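Local coordinates for protein gamma-glutamyltranspeptidase (Streptomyces lincolnensis, PDB 6J3A) that probably transfers gamma-glutamyl groups or hydrolyses gamma-glutamyl or related amide bonds, as an LmbA-like member of the N-terminal nucleophile hydrolase superfamily, at residues Gly267-Gln278 with Arg480-Asp491; Arg316-Ala324 with Leu469-Arg480. All coordinates share one frame; numbering follows the deposited sequence.

Interaction 1: Gly267-Gln278 with Arg480-Asp491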
loop_
_atom_site.group_PDB
_atom_site.type_symbol
_atom_site.label_atom_id
_atom_site.label_comp_id
_atom_site.label_asym_id
_atom_site.label_seq_id
_atom_site.Cartn_x
_atom_site.Cartn_y
_atom_site.Cartn_z
ATOM N N GLY A 267 -30.565 5.987 -3.295
ATOM C CA GLY A 267 -30.155 4.820 -4.088
ATOM C C GLY A 267 -29.361 3.770 -3.331
ATOM O O GLY A 267 -29.239 2.624 -3.797
ATOM N N TRP A 268 -28.807 4.165 -2.179
ATOM C CA TRP A 268 -28.029 3.282 -1.312
ATOM C C TRP A 268 -28.834 2.789 -0.115
ATOM O O TRP A 268 -29.811 3.415 0.304
ATOM C CB TRP A 268 -26.784 3.980 -0.743
ATOM C CG TRP A 268 -25.886 4.672 -1.710
ATOM C CD1 TRP A 268 -26.096 5.887 -2.289
ATOM C CD2 TRP A 268 -24.593 4.234 -2.156
ATOM N NE1 TRP A 268 -25.035 6.220 -3.092
ATOM C CE2 TRP A 268 -24.097 5.225 -3.027
ATOM C CE3 TRP A 268 -23.821 3.095 -1.922
ATOM C CZ2 TRP A 268 -22.863 5.107 -3.667
ATOM C CZ3 TRP A 268 -22.592 2.982 -2.554
ATOM C CH2 TRP A 268 -22.126 3.982 -3.417
ATOM N N THR A 269 -28.380 1.665 0.431
ATOM C CA THR A 269 -28.785 1.183 1.741
ATOM C C THR A 269 -27.517 1.034 2.559
ATOM O O THR A 269 -26.590 0.363 2.126
ATOM C CB THR A 269 -29.458 -0.196 1.665
ATOM O OG1 THR A 269 -30.537 -0.148 0.724
ATOM C CG2 THR A 269 -29.980 -0.640 3.043
ATOM N N VAL A 270 -27.477 1.643 3.737
ATOM C CA VAL A 270 -26.368 1.438 4.665
ATOM C C VAL A 270 -26.797 0.440 5.731
ATOM O O VAL A 270 -27.874 0.573 6.290
ATOM C CB VAL A 270 -25.935 2.739 5.330
ATOM C CG1 VAL A 270 -24.683 2.492 6.160
ATOM C CG2 VAL A 270 -25.657 3.800 4.274
ATOM N N CYS A 271 -25.944 -0.550 5.994
ATOM C CA CYS A 271 -26.165 -1.560 7.035
ATOM C C CYS A 271 -25.229 -1.342 8.212
ATOM O O CYS A 271 -24.031 -1.128 8.023
ATOM C CB CYS A 271 -25.948 -2.970 6.479
ATOM S SG CYS A 271 -27.054 -3.345 5.101
ATOM N N LYS A 272 -25.791 -1.434 9.417
ATOM C CA LYS A 272 -25.063 -1.235 10.673
ATOM C C LYS A 272 -25.484 -2.258 11.704
ATOM O O LYS A 272 -26.446 -2.984 11.506
ATOM C CB LYS A 272 -25.359 0.158 11.233
ATOM C CG LYS A 272 -25.040 1.318 10.296
ATOM C CD LYS A 272 -23.544 1.455 10.016
ATOM C CE LYS A 272 -22.805 2.077 11.190
ATOM N NZ LYS A 272 -21.332 1.874 11.124
ATOM N N ALA A 273 -24.766 -2.294 12.817
ATOM C CA ALA A 273 -25.180 -3.096 13.976
ATOM C C ALA A 273 -26.310 -2.397 14.702
ATOM O O ALA A 273 -26.382 -1.171 14.697
ATOM C CB ALA A 273 -24.013 -3.313 14.925
ATOM N N GLY A 274 -27.176 -3.189 15.332
ATOM C CA GLY A 274 -28.318 -2.679 16.108
ATOM C C GLY A 274 -27.961 -1.722 17.233
ATOM O O GLY A 274 -26.791 -1.596 17.594
ATOM N N PRO A 275 -28.975 -1.073 17.838
ATOM C CA PRO A 275 -28.746 0.052 18.773
ATOM C C PRO A 275 -28.102 -0.292 20.123
ATOM O O PRO A 275 -27.848 0.618 20.919
ATOM C CB PRO A 275 -30.146 0.637 18.971
ATOM C CG PRO A 275 -31.070 -0.507 18.718
ATOM C CD PRO A 275 -30.362 -1.563 17.907
ATOM N N TRP A 276 -27.841 -1.577 20.378
ATOM C CA TRP A 276 -26.845 -1.983 21.398
ATOM C C TRP A 276 -25.412 -1.504 21.043
ATOM O O TRP A 276 -24.534 -1.457 21.910
ATOM C CB TRP A 276 -26.862 -3.507 21.655
ATOM C CG TRP A 276 -26.665 -4.332 20.427
ATOM C CD1 TRP A 276 -27.644 -4.861 19.649
ATOM C CD2 TRP A 276 -25.419 -4.704 19.817
ATOM N NE1 TRP A 276 -27.097 -5.539 18.583
ATOM C CE2 TRP A 276 -25.732 -5.461 18.662
ATOM C CE3 TRP A 276 -24.069 -4.479 20.132
ATOM C CZ2 TRP A 276 -24.746 -5.999 17.821
ATOM C CZ3 TRP A 276 -23.080 -5.014 19.287
ATOM C CH2 TRP A 276 -23.429 -5.767 18.151
ATOM N N SER A 277 -25.176 -1.195 19.768
ATOM C CA SER A 277 -24.022 -0.410 19.349
ATOM C C SER A 277 -24.458 1.036 19.104
ATOM O O SER A 277 -25.644 1.333 19.115
ATOM C CB SER A 277 -23.430 -1.006 18.073
ATOM O OG SER A 277 -24.207 -0.651 16.937
ATOM N N GLN A 278 -23.504 1.926 18.850
ATOM C CA GLN A 278 -23.833 3.260 18.311
ATOM C C GLN A 278 -24.180 3.231 16.812
ATOM O O GLN A 278 -24.487 4.282 16.229
ATOM C CB GLN A 278 -22.686 4.261 18.538
ATOM C CG GLN A 278 -21.404 4.001 17.734
ATOM C CD GLN A 278 -20.408 5.159 17.762
ATOM O OE1 GLN A 278 -19.204 4.940 17.715
ATOM N NE2 GLN A 278 -20.906 6.395 17.810
ATOM N N ARG A 480 -23.497 -0.204 25.813
ATOM C CA ARG A 480 -23.677 0.553 24.596
ATOM C C ARG A 480 -22.311 0.806 23.965
ATOM O O ARG A 480 -21.571 1.686 24.400
ATOM C CB ARG A 480 -24.402 1.852 24.903
ATOM C CG ARG A 480 -25.032 2.502 23.697
ATOM C CD ARG A 480 -24.317 3.783 23.372
ATOM N NE ARG A 480 -24.666 4.846 24.308
ATOM C CZ ARG A 480 -23.857 5.832 24.697
ATOM N NH1 ARG A 480 -24.321 6.743 25.547
ATOM N NH2 ARG A 480 -22.587 5.913 24.273
ATOM N N THR A 481 -21.993 0.033 22.929
ATOM C CA THR A 481 -20.612 -0.085 22.425
ATOM C C THR A 481 -20.344 0.861 21.248
ATOM O O THR A 481 -21.226 1.069 20.401
ATOM C CB THR A 481 -20.280 -1.561 22.079
ATOM O OG1 THR A 481 -18.877 -1.707 21.850
ATOM C CG2 THR A 481 -21.052 -2.078 20.872
ATOM N N THR A 482 -19.142 1.447 21.214
ATOM C CA THR A 482 -18.756 2.376 20.128
ATOM C C THR A 482 -18.424 1.681 18.796
ATOM O O THR A 482 -18.400 2.324 17.748
ATOM C CB THR A 482 -17.565 3.270 20.517
ATOM O OG1 THR A 482 -16.536 2.473 21.113
ATOM C CG2 THR A 482 -18.018 4.351 21.480
ATOM N N LEU A 483 -18.196 0.371 18.857
ATOM C CA LEU A 483 -17.748 -0.430 17.724
ATOM C C LEU A 483 -18.853 -0.551 16.689
ATOM O O LEU A 483 -19.932 -1.061 16.987
ATOM C CB LEU A 483 -17.332 -1.821 18.204
ATOM C CG LEU A 483 -16.417 -1.849 19.445
ATOM C CD1 LEU A 483 -15.920 -3.267 19.679
ATOM C CD2 LEU A 483 -15.266 -0.839 19.368
ATOM N N THR A 484 -18.565 -0.107 15.469
ATOM C CA THR A 484 -19.596 0.090 14.479
ATOM C C THR A 484 -19.091 -0.022 13.039
ATOM O O THR A 484 -18.859 0.989 12.362
ATOM C CB THR A 484 -20.337 1.423 14.718
ATOM O OG1 THR A 484 -21.290 1.617 13.675
ATOM C CG2 THR A 484 -19.377 2.623 14.801
ATOM N N PRO A 485 -18.962 -1.262 12.543
ATOM C CA PRO A 485 -18.632 -1.439 11.126
ATOM C C PRO A 485 -19.817 -1.110 10.213
ATOM O O PRO A 485 -20.948 -0.964 10.688
ATOM C CB PRO A 485 -18.258 -2.924 11.024
ATOM C CG PRO A 485 -18.951 -3.582 12.163
ATOM C CD PRO A 485 -19.199 -2.547 13.226
ATOM N N SER A 486 -19.549 -1.023 8.914
ATOM C CA SER A 486 -20.562 -0.675 7.914
ATOM C C SER A 486 -20.478 -1.580 6.703
ATOM O O SER A 486 -19.395 -2.050 6.328
ATOM C CB SER A 486 -20.382 0.764 7.427
ATOM O OG SER A 486 -20.275 1.671 8.509
ATOM N N ILE A 487 -21.638 -1.830 6.112
ATOM C CA ILE A 487 -21.729 -2.366 4.765
ATOM C C ILE A 487 -22.734 -1.503 4.000
ATOM O O ILE A 487 -23.807 -1.193 4.506
ATOM C CB ILE A 487 -22.104 -3.869 4.758
ATOM C CG1 ILE A 487 -20.890 -4.702 5.181
ATOM C CG2 ILE A 487 -22.580 -4.301 3.370
ATOM C CD1 ILE A 487 -21.071 -6.206 5.117
ATOM N N ALA A 488 -22.378 -1.103 2.784
ATOM C CA ALA A 488 -23.276 -0.292 1.957
ATOM C C ALA A 488 -23.748 -1.072 0.754
ATOM O O ALA A 488 -22.963 -1.741 0.094
ATOM C CB ALA A 488 -22.615 1.003 1.517
ATOM N N LEU A 489 -25.052 -0.993 0.506
ATOM C CA LEU A 489 -25.675 -1.517 -0.699
ATOM C C LEU A 489 -25.955 -0.380 -1.683
ATOM O O LEU A 489 -26.166 0.770 -1.279
ATOM C CB LEU A 489 -26.981 -2.243 -0.361
ATOM C CG LEU A 489 -27.042 -3.096 0.912
ATOM C CD1 LEU A 489 -28.375 -3.819 1.024
ATOM C CD2 LEU A 489 -25.918 -4.112 0.930
ATOM N N ARG A 490 -25.939 -0.710 -2.970
ATOM C CA ARG A 490 -26.417 0.193 -4.019
ATOM C C ARG A 490 -27.454 -0.600 -4.790
ATOM O O ARG A 490 -27.132 -1.663 -5.323
ATOM C CB ARG A 490 -25.265 0.633 -4.927
ATOM C CG ARG A 490 -25.637 1.595 -6.042
ATOM C CD ARG A 490 -25.914 2.989 -5.513
ATOM N NE ARG A 490 -26.174 3.937 -6.603
ATOM C CZ ARG A 490 -27.314 4.033 -7.300
ATOM N NH1 ARG A 490 -28.363 3.243 -7.049
ATOM N NH2 ARG A 490 -27.407 4.938 -8.273
ATOM N N ASP A 491 -28.696 -0.103 -4.809
ATOM C CA ASP A 491 -29.827 -0.805 -5.433
ATOM C C ASP A 491 -30.019 -2.215 -4.821
ATOM O O ASP A 491 -30.329 -3.194 -5.521
ATOM C CB ASP A 491 -29.620 -0.869 -6.963
ATOM C CG ASP A 491 -30.875 -0.522 -7.765
ATOM O OD1 ASP A 491 -31.630 0.398 -7.386
ATOM O OD2 ASP A 491 -31.081 -1.158 -8.817
HETATM O O HOH W 1 -22.216 -0.914 13.154
#

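Interaction 2: Arg316-Ala324 with Leu469-Arg480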
loop_
_atom_site.group_PDB
_atom_site.type_symbol
_atom_site.label_atom_id
_atom_site.label_comp_id
_atom_site.label_asym_id
_atom_site.label_seq_id
_atom_site.Cartn_x
_atom_site.Cartn_y
_atom_site.Cartn_z
ATOM N N ARG A 316 -28.800 9.111 20.446
ATOM C CA ARG A 316 -27.954 7.989 20.867
ATOM C C ARG A 316 -27.851 7.872 22.399
ATOM O O ARG A 316 -28.065 6.803 22.972
ATOM C CB ARG A 316 -26.561 8.118 20.270
ATOM C CG ARG A 316 -25.652 6.934 20.569
ATOM C CD ARG A 316 -24.196 7.243 20.290
ATOM N NE ARG A 316 -23.541 7.925 21.411
ATOM C CZ ARG A 316 -22.225 8.084 21.554
ATOM N NH1 ARG A 316 -21.748 8.722 22.618
ATOM N NH2 ARG A 316 -21.376 7.594 20.658
ATOM N N GLU A 317 -27.519 8.987 23.039
ATOM C CA GLU A 317 -27.377 9.042 24.492
ATOM C C GLU A 317 -28.681 8.769 25.240
ATOM O O GLU A 317 -28.704 8.031 26.231
ATOM C CB GLU A 317 -26.853 10.415 24.917
ATOM C CG GLU A 317 -26.470 10.498 26.390
ATOM C CD GLU A 317 -25.488 9.414 26.786
ATOM O OE1 GLU A 317 -24.465 9.262 26.087
ATOM O OE2 GLU A 317 -25.748 8.690 27.763
ATOM N N ALA A 318 -29.747 9.407 24.776
ATOM C CA ALA A 318 -31.078 9.263 25.370
ATOM C C ALA A 318 -31.696 7.885 25.186
ATOM O O ALA A 318 -32.302 7.359 26.113
ATOM C CB ALA A 318 -32.017 10.318 24.804
ATOM N N TRP A 319 -31.549 7.314 23.996
ATOM C CA TRP A 319 -32.345 6.153 23.591
ATOM C C TRP A 319 -31.586 4.839 23.412
ATOM O O TRP A 319 -32.199 3.775 23.523
ATOM C CB TRP A 319 -33.151 6.494 22.325
ATOM C CG TRP A 319 -34.054 7.679 22.552
ATOM C CD1 TRP A 319 -33.941 8.925 22.004
ATOM C CD2 TRP A 319 -35.171 7.730 23.434
ATOM N NE1 TRP A 319 -34.934 9.743 22.474
ATOM C CE2 TRP A 319 -35.699 9.037 23.363
ATOM C CE3 TRP A 319 -35.784 6.790 24.280
ATOM C CZ2 TRP A 319 -36.815 9.431 24.105
ATOM C CZ3 TRP A 319 -36.884 7.177 25.022
ATOM C CH2 TRP A 319 -37.394 8.489 24.926
ATOM N N TYR A 320 -30.275 4.887 23.157
ATOM C CA TYR A 320 -29.542 3.658 22.777
ATOM C C TYR A 320 -29.065 2.893 23.989
ATOM O O TYR A 320 -28.798 3.463 25.049
ATOM C CB TYR A 320 -28.341 3.923 21.872
ATOM C CG TYR A 320 -28.637 4.426 20.471
ATOM C CD1 TYR A 320 -29.787 5.173 20.171
ATOM C CD2 TYR A 320 -27.720 4.206 19.440
ATOM C CE1 TYR A 320 -30.015 5.661 18.894
ATOM C CE2 TYR A 320 -27.944 4.695 18.160
ATOM C CZ TYR A 320 -29.092 5.425 17.894
ATOM O OH TYR A 320 -29.324 5.908 16.626
ATOM N N GLY A 321 -28.928 1.589 23.795
ATOM C CA GLY A 321 -28.507 0.689 24.854
ATOM C C GLY A 321 -29.091 -0.691 24.661
ATOM O O GLY A 321 -29.722 -0.975 23.641
ATOM N N ASP A 322 -28.855 -1.554 25.645
ATOM C CA ASP A 322 -29.398 -2.916 25.647
ATOM C C ASP A 322 -30.186 -3.267 26.918
ATOM O O ASP A 322 -30.580 -4.423 27.086
ATOM C CB ASP A 322 -28.262 -3.923 25.460
ATOM C CG ASP A 322 -28.745 -5.279 24.972
ATOM O OD1 ASP A 322 -29.654 -5.336 24.107
ATOM O OD2 ASP A 322 -28.186 -6.296 25.440
ATOM N N ALA A 323 -30.447 -2.281 27.785
ATOM C CA ALA A 323 -31.245 -2.498 29.005
ATOM C C ALA A 323 -32.736 -2.175 28.827
ATOM O O ALA A 323 -33.501 -2.211 29.800
ATOM C CB ALA A 323 -30.673 -1.696 30.168
ATOM N N ALA A 324 -33.133 -1.873 27.591
ATOM C CA ALA A 324 -34.503 -1.495 27.258
ATOM C C ALA A 324 -34.736 -1.619 25.758
ATOM O O ALA A 324 -33.796 -1.793 24.982
ATOM C CB ALA A 324 -34.781 -0.064 27.709
ATOM N N LEU A 469 -32.496 3.337 32.834
ATOM C CA LEU A 469 -32.078 3.926 31.547
ATOM C C LEU A 469 -31.795 2.833 30.513
ATOM O O LEU A 469 -31.484 1.702 30.899
ATOM C CB LEU A 469 -30.834 4.794 31.724
ATOM C CG LEU A 469 -30.829 5.868 32.807
ATOM C CD1 LEU A 469 -29.392 6.246 33.112
ATOM C CD2 LEU A 469 -31.616 7.098 32.389
ATOM N N PRO A 470 -31.884 3.163 29.203
ATOM C CA PRO A 470 -31.583 2.174 28.150
ATOM C C PRO A 470 -30.168 1.576 28.235
ATOM O O PRO A 470 -29.976 0.405 27.877
ATOM C CB PRO A 470 -31.739 2.976 26.842
ATOM C CG PRO A 470 -32.475 4.217 27.190
ATOM C CD PRO A 470 -32.196 4.494 28.635
ATOM N N ASN A 471 -29.211 2.391 28.696
ATOM C CA ASN A 471 -27.797 1.993 28.914
ATOM C C ASN A 471 -27.363 1.932 30.407
ATOM O O ASN A 471 -26.202 2.188 30.741
ATOM C CB ASN A 471 -26.880 2.970 28.148
ATOM C CG ASN A 471 -25.449 2.467 28.001
ATOM O OD1 ASN A 471 -25.202 1.266 27.877
ATOM N ND2 ASN A 471 -24.499 3.399 28.006
ATOM N N SER A 472 -28.301 1.590 31.289
ATOM C CA SER A 472 -28.021 1.317 32.698
ATOM C C SER A 472 -27.226 0.039 32.745
ATOM O O SER A 472 -27.562 -0.902 32.027
ATOM C CB SER A 472 -29.320 1.087 33.488
ATOM O OG SER A 472 -30.022 2.295 33.739
ATOM N N LEU A 473 -26.191 -0.004 33.584
ATOM C CA LEU A 473 -25.411 -1.223 33.771
ATOM C C LEU A 473 -26.361 -2.335 34.202
ATOM O O LEU A 473 -27.054 -2.209 35.214
ATOM C CB LEU A 473 -24.315 -1.016 34.813
ATOM C CG LEU A 473 -23.540 -2.279 35.226
ATOM C CD1 LEU A 473 -22.834 -2.918 34.035
ATOM C CD2 LEU A 473 -22.551 -1.969 36.340
ATOM N N THR A 474 -26.424 -3.399 33.414
ATOM C CA THR A 474 -27.435 -4.427 33.624
ATOM C C THR A 474 -26.862 -5.825 33.379
ATOM O O THR A 474 -26.317 -6.089 32.307
ATOM C CB THR A 474 -28.675 -4.196 32.725
ATOM O OG1 THR A 474 -29.161 -2.857 32.898
ATOM C CG2 THR A 474 -29.793 -5.158 33.084
ATOM N N PRO A 475 -26.988 -6.727 34.371
ATOM C CA PRO A 475 -26.574 -8.133 34.200
ATOM C C PRO A 475 -27.171 -8.789 32.960
ATOM O O PRO A 475 -28.359 -8.642 32.717
ATOM C CB PRO A 475 -27.118 -8.817 35.453
ATOM C CG PRO A 475 -27.197 -7.739 36.469
ATOM C CD PRO A 475 -27.468 -6.456 35.739
ATOM N N GLY A 476 -26.337 -9.472 32.178
ATOM C CA GLY A 476 -26.775 -10.188 30.968
ATOM C C GLY A 476 -27.056 -9.308 29.756
ATOM O O GLY A 476 -27.630 -9.767 28.768
ATOM N N ARG A 477 -26.635 -8.047 29.829
ATOM C CA ARG A 477 -26.877 -7.057 28.788
ATOM C C ARG A 477 -25.584 -6.437 28.291
ATOM O O ARG A 477 -24.645 -6.244 29.062
ATOM C CB ARG A 477 -27.782 -5.969 29.344
ATOM C CG ARG A 477 -29.243 -6.159 29.008
ATOM C CD ARG A 477 -29.737 -7.580 29.155
ATOM N NE ARG A 477 -31.176 -7.587 29.362
ATOM C CZ ARG A 477 -32.102 -8.071 28.529
ATOM N NH1 ARG A 477 -33.375 -7.971 28.892
ATOM N NH2 ARG A 477 -31.800 -8.643 27.356
ATOM N N ARG A 478 -25.549 -6.118 26.996
ATOM C CA ARG A 478 -24.365 -5.497 26.405
ATOM C C ARG A 478 -24.281 -4.054 26.828
ATOM O O ARG A 478 -25.299 -3.378 26.908
ATOM C CB ARG A 478 -24.386 -5.481 24.882
ATOM C CG ARG A 478 -24.424 -6.839 24.210
ATOM C CD ARG A 478 -25.842 -7.167 23.827
ATOM N NE ARG A 478 -25.976 -7.651 22.468
ATOM C CZ ARG A 478 -27.090 -7.566 21.738
ATOM N NH1 ARG A 478 -27.089 -8.045 20.508
ATOM N NH2 ARG A 478 -28.201 -6.999 22.200
ATOM N N PRO A 479 -23.062 -3.562 27.058
ATOM C CA PRO A 479 -22.955 -2.119 27.159
ATOM C C PRO A 479 -23.178 -1.485 25.788
ATOM O O PRO A 479 -23.056 -2.147 24.739
ATOM C CB PRO A 479 -21.512 -1.908 27.615
ATOM C CG PRO A 479 -20.779 -3.077 27.065
ATOM C CD PRO A 479 -21.744 -4.220 27.058
ATOM N N ARG A 480 -23.497 -0.204 25.813
ATOM C CA ARG A 480 -23.677 0.553 24.596
ATOM C C ARG A 480 -22.311 0.806 23.965
ATOM O O ARG A 480 -21.571 1.686 24.400
ATOM C CB ARG A 480 -24.402 1.852 24.903
ATOM C CG ARG A 480 -25.032 2.502 23.697
ATOM C CD ARG A 480 -24.317 3.783 23.372
ATOM N NE ARG A 480 -24.666 4.846 24.308
ATOM C CZ ARG A 480 -23.857 5.832 24.697
ATOM N NH1 ARG A 480 -24.321 6.743 25.547
ATOM N NH2 ARG A 480 -22.587 5.913 24.273
HETATM O O HOH W 2 -26.319 -1.008 27.387
#

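Interaction 1: Gly267-Gln278 with Arg480-Asp491
Lys272 reaches across to Thr484, Pro485 and Ser486 at the point where two antiparallel strands, 268-272 and 486-490, part into loops. Bends at chi2 (-66°) and chi3 (-76°) curl the lysine back, setting NZ 2.6 Å from Thr484 OG1 and 2.8 Å from Ser486 OG. The ammonium also donates to Pro485 O, which it meets from above the carbonyl plane, and Asp507, on helix 506-519, adds a salt bridge. Thr484 OG1 bonds to the same aspartate and receives a water that also joins Ala273 N to Pro485 O.

Beyond this polar knot the strands follow a regular ladder, with Thr269 N to Leu489 O at 2.9 Å and Cys271 N to Ile487 O at 2.7 Å. On one face Trp268 and Arg490 cross obliquely: Arg490 CD lies over the indole, 3.9 Å from the centroid of its five-membered ring, while the guanidinium is turned 48° from the ring plane. This is a CH-pi contact, with at most a weak cation-pi term. Phe514 meets the same indole edge-to-face. On the other face Thr269 CB rests 3.8 Å from Leu489 CB, and Thr269 OG1 turns to Asp264.

In the loops, Trp276 and Thr481 lie side by side, pointing the same way, with CZ3 of the indole 3.9 Å from CG2 of the threonine. Thr481 N bonds to Trp276 O, and Gln278 N returns to Thr481 O.

A methionine in place of Lys272 would probably leave Asp507 without its cationic mate and the hydroxyls of Thr484 and Ser486 without their shared donor. The example illustrates a division of labour: backbone bonds fix the strand register, whereas one buried charge, probably balanced by Asp507, gathers the polar groups where the pairing opens.

Interaction 2: Arg316-Ala324 with Leu469-Arg480
The exit of helix 299-319, where the chain straightens through Gly321 and Asp322, packs against the irregular loop leading to strand 486-490, and Asp322 is held there by Arg478 at two points. With CG anti to the backbone N (chi1 -160°), its carboxylate faces the arginine: OD2 takes Arg478 N at 3.1 Å through the anti lone pair, whereas Arg478 NH2 reaches OD1 at 2.9 Å, approaching from 52° above the carboxylate plane. That oxygen nevertheless lies near the plane of the guanidinium, whose NH1 turns to Glu258. A water joins Asp322 N to Asn471 OD1 and Arg478 O.

Close by, Ala323 N donates to Pro470 O at 2.7 Å. Gly321 CA packs against the same carbonyl, and a side chain there would collide with it.

Nearer the helix, Arg480 NH1 forms a salt bridge with Glu317 OE1, weak as a hydrogen bond, with carboxylate and guanidinium planes 76° apart. Arg480 NH2 also sits over one face of the Arg316 guanidinium, 3.4 Å from its NH1. The closeness of the two positive charges is probably offset by Glu317, which pairs with Arg480, and by Asp504, which forms a salt bridge with Arg316.

Around this contact, Arg316 rests on Val281 and Tyr320 on Pro280, both of helix 280-288, while Leu473 packs on helix 87-92.

Interactions 1 and 2 lie about 18 Å apart, centre to centre, and are nested along the chain: 267-278, 316-324, 469-480, then 480-491. Arg480 belongs to both, ending the loop of interaction 2 and starting the segment that leads into strand 486-490. They also meet directly, since Pro275 O lies 3.2 Å from Gly321 N, probably as a hydrogen bond, and Glu258 serves both Trp276 and Arg478. Interaction 1 pairs strands 268-272 and 486-490, neighbours in the sheet, and interaction 2 extends the connection to the end of helix 299-319. Were the chain cut between 324 and 469, as in self-cleaving gamma-glutamyltranspeptidases, both contacts would join the resulting pieces.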